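PDB 4OVY: haloacid dehalogenase domain protein hydrolase from Planctomyces limnophilus, which probably acts as a metal-dependent hydrolase, perhaps a phosphatase, of the haloacid dehalogenase superfamily and holds a calcium ion in the crystal. Local coordinates for residues L147-L150 / R151-F155; R169-K173 / E174-I178. One frame throughout, in Å; residues are numbered along the deposited sequence.

Contact 1 (L147-L150 / R151-F155); sequences LAFL and RQHEF
Leu150 lays its CD2 methyl over the middle of one face of the Phe155 ring, 4.0 Å from the ring centroid, a CH-pi contact. Behind it the two stems also pack, Leu150 CB lying 3.9 Å from Phe155 CB. The backbone brings this pair together: helix 141-152 ends in a Schellman motif with Glu154, at positive phi, as its C' residue. Phe155 N reaches back to Leu150 O at 3.0 Å, while Glu154 N binds Arg151 O.

One turn away, the imidazole of His153 turns back on the helix. With CG set beside its own backbone N (chi1 -69°), ND1 donates to Phe149 O at 2.9 Å in a nearly straight bond, 167° at the hydrogen, and the acceptor sits at the ring edge, in plane. That bond fixes the rotation of the imidazole and satisfies a carbonyl at the helix end, where His153 N adds just a weak bond. The same placement carries ND1 over one face of Phe149, toward the rim, with His153 CE1 just past the edge, 3.3 Å from Phe149 CE1; the planes are inclined at 55°, neither stacked nor edge-to-face.

Arg151, bent at chi3, folds its guanidinium back along the helix, with Leu147 O over one face and Leu147 CB 3.9 Å from Arg151 NH2. That NH2 hydrogen-bonds Tyr176 O and Thr157 OG1.

In the fold, Leu150 and Phe155 face Val39 of strand 38-41, Leu147 and Leu150 meet Phe41, and helix 11-24 touches Phe149, Leu150, His153 and Phe155. This helix end thus packs on both the central sheet and the N-terminal helix, just before the chain enters strand 156-161.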
loop_
_atom_site.group_PDB
_atom_site.type_symbol
_atom_site.label_atom_id
_atom_site.label_comp_id
_atom_site.label_asym_id
_atom_site.label_seq_id
_atom_site.Cartn_x
_atom_site.Cartn_y
_atom_site.Cartn_z
ATOM N N LEU A 147 9.198 10.377 -15.474
ATOM C CA LEU A 147 8.974 10.301 -14.024
ATOM C C LEU A 147 9.237 11.645 -13.320
ATOM O O LEU A 147 8.418 12.101 -12.522
ATOM C CB LEU A 147 9.847 9.211 -13.404
ATOM C CG LEU A 147 9.438 7.768 -13.706
ATOM C CD1 LEU A 147 10.576 6.832 -13.335
ATOM C CD2 LEU A 147 8.158 7.387 -12.975
ATOM N N ALA A 148 10.370 12.274 -13.628
ATOM C CA ALA A 148 10.723 13.569 -13.035
ATOM C C ALA A 148 9.718 14.659 -13.411
ATOM O O ALA A 148 9.311 15.459 -12.568
ATOM C CB ALA A 148 12.130 13.987 -13.462
ATOM N N PHE A 149 9.332 14.679 -14.683
ATOM C CA PHE A 149 8.383 15.654 -15.212
ATOM C C PHE A 149 7.046 15.557 -14.474
ATOM O O PHE A 149 6.472 16.560 -14.061
ATOM C CB PHE A 149 8.188 15.411 -16.712
ATOM C CG PHE A 149 7.147 16.290 -17.351
ATOM C CD1 PHE A 149 7.367 17.655 -17.502
ATOM C CD2 PHE A 149 5.966 15.751 -17.837
ATOM C CE1 PHE A 149 6.416 18.468 -18.109
ATOM C CE2 PHE A 149 5.007 16.561 -18.440
ATOM C CZ PHE A 149 5.233 17.922 -18.576
ATOM N N LEU A 150 6.558 14.336 -14.311
ATOM C CA LEU A 150 5.300 14.109 -13.602
ATOM C C LEU A 150 5.397 14.523 -12.133
ATOM O O LEU A 150 4.496 15.176 -11.603
ATOM C CB LEU A 150 4.879 12.644 -13.733
ATOM C CG LEU A 150 4.506 12.232 -15.163
ATOM C CD1 LEU A 150 4.438 10.720 -15.300
ATOM C CD2 LEU A 150 3.194 12.873 -15.600
ATOM N N ARG A 151 6.491 14.164 -11.474
ATOM C CA ARG A 151 6.675 14.552 -10.072
ATOM C C ARG A 151 6.801 16.074 -9.915
ATOM O O ARG A 151 6.297 16.639 -8.953
ATOM C CB ARG A 151 7.847 13.800 -9.442
ATOM C CG ARG A 151 7.534 12.319 -9.230
ATOM C CD ARG A 151 8.558 11.632 -8.338
ATOM N NE ARG A 151 9.874 11.559 -8.966
ATOM C CZ ARG A 151 10.426 10.469 -9.514
ATOM N NH1 ARG A 151 11.629 10.564 -10.050
ATOM N NH2 ARG A 151 9.801 9.291 -9.544
ATOM N N GLN A 152 7.430 16.737 -10.879
ATOM C CA GLN A 152 7.486 18.209 -10.891
ATOM C C GLN A 152 6.096 18.840 -10.956
ATOM O O GLN A 152 5.899 19.943 -10.462
ATOM C CB GLN A 152 8.347 18.711 -12.051
ATOM C CG GLN A 152 9.843 18.501 -11.841
ATOM C CD GLN A 152 10.651 18.620 -13.130
ATOM O OE1 GLN A 152 10.162 19.120 -14.149
ATOM N NE2 GLN A 152 11.895 18.156 -13.088
ATOM N N HIS A 153 5.135 18.131 -11.547
ATOM C CA HIS A 153 3.753 18.586 -11.620
ATOM C C HIS A 153 2.855 17.939 -10.564
ATOM O O HIS A 153 1.631 17.901 -10.715
ATOM C CB HIS A 153 3.220 18.364 -13.036
ATOM C CG HIS A 153 3.851 19.271 -14.039
ATOM N ND1 HIS A 153 5.108 19.047 -14.555
ATOM C CD2 HIS A 153 3.420 20.432 -14.584
ATOM C CE1 HIS A 153 5.415 20.022 -15.394
ATOM N NE2 HIS A 153 4.406 20.871 -15.430
ATOM N N GLU A 154 3.491 17.458 -9.494
ATOM C CA GLU A 154 2.826 16.970 -8.284
ATOM C C GLU A 154 2.035 15.674 -8.488
ATOM O O GLU A 154 1.089 15.413 -7.759
ATOM C CB GLU A 154 1.972 18.076 -7.638
ATOM C CG GLU A 154 2.764 19.359 -7.359
ATOM C CD GLU A 154 2.035 20.326 -6.433
ATOM O OE1 GLU A 154 2.002 20.079 -5.207
ATOM O OE2 GLU A 154 1.504 21.347 -6.926
ATOM N N PHE A 155 2.442 14.853 -9.456
ATOM C CA PHE A 155 1.939 13.474 -9.551
ATOM C C PHE A 155 2.697 12.597 -8.575
ATOM O O PHE A 155 3.878 12.829 -8.335
ATOM C CB PHE A 155 2.166 12.867 -10.938
ATOM C CG PHE A 155 1.202 13.330 -11.983
ATOM C CD1 PHE A 155 1.263 14.620 -12.480
ATOM C CD2 PHE A 155 0.250 12.458 -12.501
ATOM C CE1 PHE A 155 0.380 15.045 -13.455
ATOM C CE2 PHE A 155 -0.636 12.878 -13.481
ATOM C CZ PHE A 155 -0.575 14.173 -13.952
#

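Contact 2 (R169-K173 / E174-I178); sequences RPWAK and EVYGI
The side chains of Trp171 and Tyr176 run alongside each other, their rings inclined at 55° in an oblique pair, with Trp171 CZ3 3.5 Å from Tyr176 CE2. Val175 serves both: its CB and CG2 sit at the indole edge, close to CE3, while CG1 lies over one face of the phenol, toward the rim. The indole CG falls between the backbone N and the carbonyl carbon (chi1 53°), which turns the six-membered ring across toward Val175 and Tyr176. Trp171 occupies the N-cap position of the helix; its NE1 is tied to Phe167 O, and its rings also meet those of Trp48.

Beneath the rings, Val175 N binds Trp171 O at 3.0 Å. Ala172 O is gripped twice: Tyr176 N comes to it at 2.8 Å and Ile178 N at 3.3 Å, from opposite faces of the carbonyl plane. Gly177, at positive phi, turns the chain out of the helix and gives Lys173 O a weak bond from its N.

Two waters bridge backbone groups: one ties Arg169 O to Ile178 O, across the two ends, and the other donates to Pro170 O and accepts from Glu174 N at 2.9 Å. Tyr176 OH makes a weak bond to Asn43, which lies in sequence between the calcium ligands Asp42 and Asp44. The chemistry is thus apolar and aromatic on the inward side and backbone- and water-based elsewhere, consistent with a short helix that places two aromatic rings near, but not touching, the metal site.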
loop_
_atom_site.group_PDB
_atom_site.type_symbol
_atom_site.label_atom_id
_atom_site.label_comp_id
_atom_site.label_asym_id
_atom_site.label_seq_id
_atom_site.Cartn_x
_atom_site.Cartn_y
_atom_site.Cartn_z
ATOM N N ARG A 169 12.062 -3.168 -4.485
ATOM C CA ARG A 169 12.141 -2.170 -3.408
ATOM C C ARG A 169 13.539 -1.753 -2.949
ATOM O O ARG A 169 13.720 -0.605 -2.558
ATOM C CB ARG A 169 11.318 -2.603 -2.193
ATOM C CG ARG A 169 9.849 -2.243 -2.313
ATOM C CD ARG A 169 9.031 -2.828 -1.181
ATOM N NE ARG A 169 7.726 -2.180 -1.075
ATOM C CZ ARG A 169 6.715 -2.619 -0.333
ATOM N NH1 ARG A 169 6.810 -3.745 0.371
ATOM N NH2 ARG A 169 5.599 -1.921 -0.285
ATOM N N PRO A 170 14.524 -2.669 -2.981
ATOM C CA PRO A 170 15.850 -2.274 -2.515
ATOM C C PRO A 170 16.525 -1.145 -3.315
ATOM O O PRO A 170 17.356 -0.432 -2.756
ATOM C CB PRO A 170 16.664 -3.568 -2.623
ATOM C CG PRO A 170 15.652 -4.661 -2.545
ATOM C CD PRO A 170 14.442 -4.120 -3.239
ATOM N N TRP A 171 16.169 -0.987 -4.588
ATOM C CA TRP A 171 16.877 -0.062 -5.485
ATOM C C TRP A 171 15.989 0.963 -6.211
ATOM O O TRP A 171 16.511 1.895 -6.837
ATOM C CB TRP A 171 17.685 -0.867 -6.512
ATOM C CG TRP A 171 16.875 -1.890 -7.245
ATOM C CD1 TRP A 171 16.673 -3.195 -6.881
ATOM C CD2 TRP A 171 16.145 -1.695 -8.452
ATOM N NE1 TRP A 171 15.861 -3.824 -7.792
ATOM C CE2 TRP A 171 15.518 -2.927 -8.767
ATOM C CE3 TRP A 171 15.951 -0.603 -9.300
ATOM C CZ2 TRP A 171 14.722 -3.091 -9.899
ATOM C CZ3 TRP A 171 15.157 -0.768 -10.428
ATOM C CH2 TRP A 171 14.553 -2.001 -10.716
ATOM N N ALA A 172 14.668 0.810 -6.128
ATOM C CA ALA A 172 13.750 1.644 -6.926
ATOM C C ALA A 172 13.801 3.131 -6.556
ATOM O O ALA A 172 13.585 4.001 -7.416
ATOM C CB ALA A 172 12.316 1.115 -6.830
ATOM N N LYS A 173 14.084 3.435 -5.290
ATOM C CA LYS A 173 14.153 4.831 -4.870
ATOM C C LYS A 173 15.362 5.504 -5.492
ATOM O O LYS A 173 15.228 6.583 -6.069
ATOM C CB LYS A 173 14.191 4.981 -3.357
ATOM C CG LYS A 173 13.830 6.385 -2.896
ATOM C CD LYS A 173 14.085 6.539 -1.407
ATOM C CE LYS A 173 15.516 6.966 -1.123
ATOM N NZ LYS A 173 15.628 8.451 -1.085
ATOM N N GLU A 174 16.530 4.871 -5.389
ATOM C CA GLU A 174 17.748 5.426 -5.987
ATOM C C GLU A 174 17.634 5.558 -7.504
ATOM O O GLU A 174 18.061 6.558 -8.081
ATOM C CB GLU A 174 18.964 4.559 -5.662
ATOM C CG GLU A 174 20.289 5.122 -6.175
ATOM C CD GLU A 174 21.366 4.061 -6.388
ATOM O OE1 GLU A 174 21.283 2.967 -5.777
ATOM O OE2 GLU A 174 22.308 4.322 -7.175
ATOM N N VAL A 175 17.073 4.538 -8.146
ATOM C CA VAL A 175 17.113 4.432 -9.604
ATOM C C VAL A 175 15.985 5.212 -10.272
ATOM O O VAL A 175 16.229 5.933 -11.241
ATOM C CB VAL A 175 17.096 2.951 -10.049
ATOM C CG1 VAL A 175 16.970 2.828 -11.561
ATOM C CG2 VAL A 175 18.359 2.244 -9.560
ATOM N N TYR A 176 14.766 5.065 -9.753
ATOM C CA TYR A 176 13.570 5.691 -10.339
ATOM C C TYR A 176 13.023 6.871 -9.546
ATOM O O TYR A 176 12.131 7.575 -10.032
ATOM C CB TYR A 176 12.429 4.662 -10.452
ATOM C CG TYR A 176 12.691 3.489 -11.365
ATOM C CD1 TYR A 176 13.230 3.667 -12.636
ATOM C CD2 TYR A 176 12.352 2.193 -10.975
ATOM C CE1 TYR A 176 13.446 2.589 -13.480
ATOM C CE2 TYR A 176 12.567 1.108 -11.814
ATOM C CZ TYR A 176 13.111 1.310 -13.064
ATOM O OH TYR A 176 13.321 0.244 -13.903
ATOM N N GLY A 177 13.512 7.074 -8.324
ATOM C CA GLY A 177 12.937 8.082 -7.434
ATOM C C GLY A 177 11.617 7.648 -6.825
ATOM O O GLY A 177 10.842 8.479 -6.371
ATOM N N ILE A 178 11.363 6.340 -6.802
ATOM C CA ILE A 178 10.103 5.815 -6.311
ATOM C C ILE A 178 10.347 5.074 -5.000
ATOM O O ILE A 178 11.053 4.050 -4.989
ATOM C CB ILE A 178 9.460 4.882 -7.355
ATOM C CG1 ILE A 178 9.144 5.679 -8.627
ATOM C CG2 ILE A 178 8.205 4.233 -6.785
ATOM C CD1 ILE A 178 8.670 4.837 -9.796
HETATM O O HOH W 1 11.538 1.582 -3.434
HETATM O O HOH W 2 17.222 2.760 -3.460
#

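Contacts 1 and 2 come before and after strand 156-161 in the chain, and both end a helix at a residue of positive phi, Glu154 in one and Gly177 in the other. They meet directly where Arg151 of contact 1 reaches the helix end of contact 2, and Leu147 CD1 packs 3.7 Å from Tyr176 O. Each is partly buried, but contact 1 lies farther from the chain centre and beds its apolar side on strand 38-41 and helix 11-24, whereas contact 2 sits nearer the calcium site. A side-chain hydrogen bond from histidine marks contact 1; in contact 2 waters bridge the backbone, and Arg169 NH2 hydrogen-bonds Gln222 O of the second subunit.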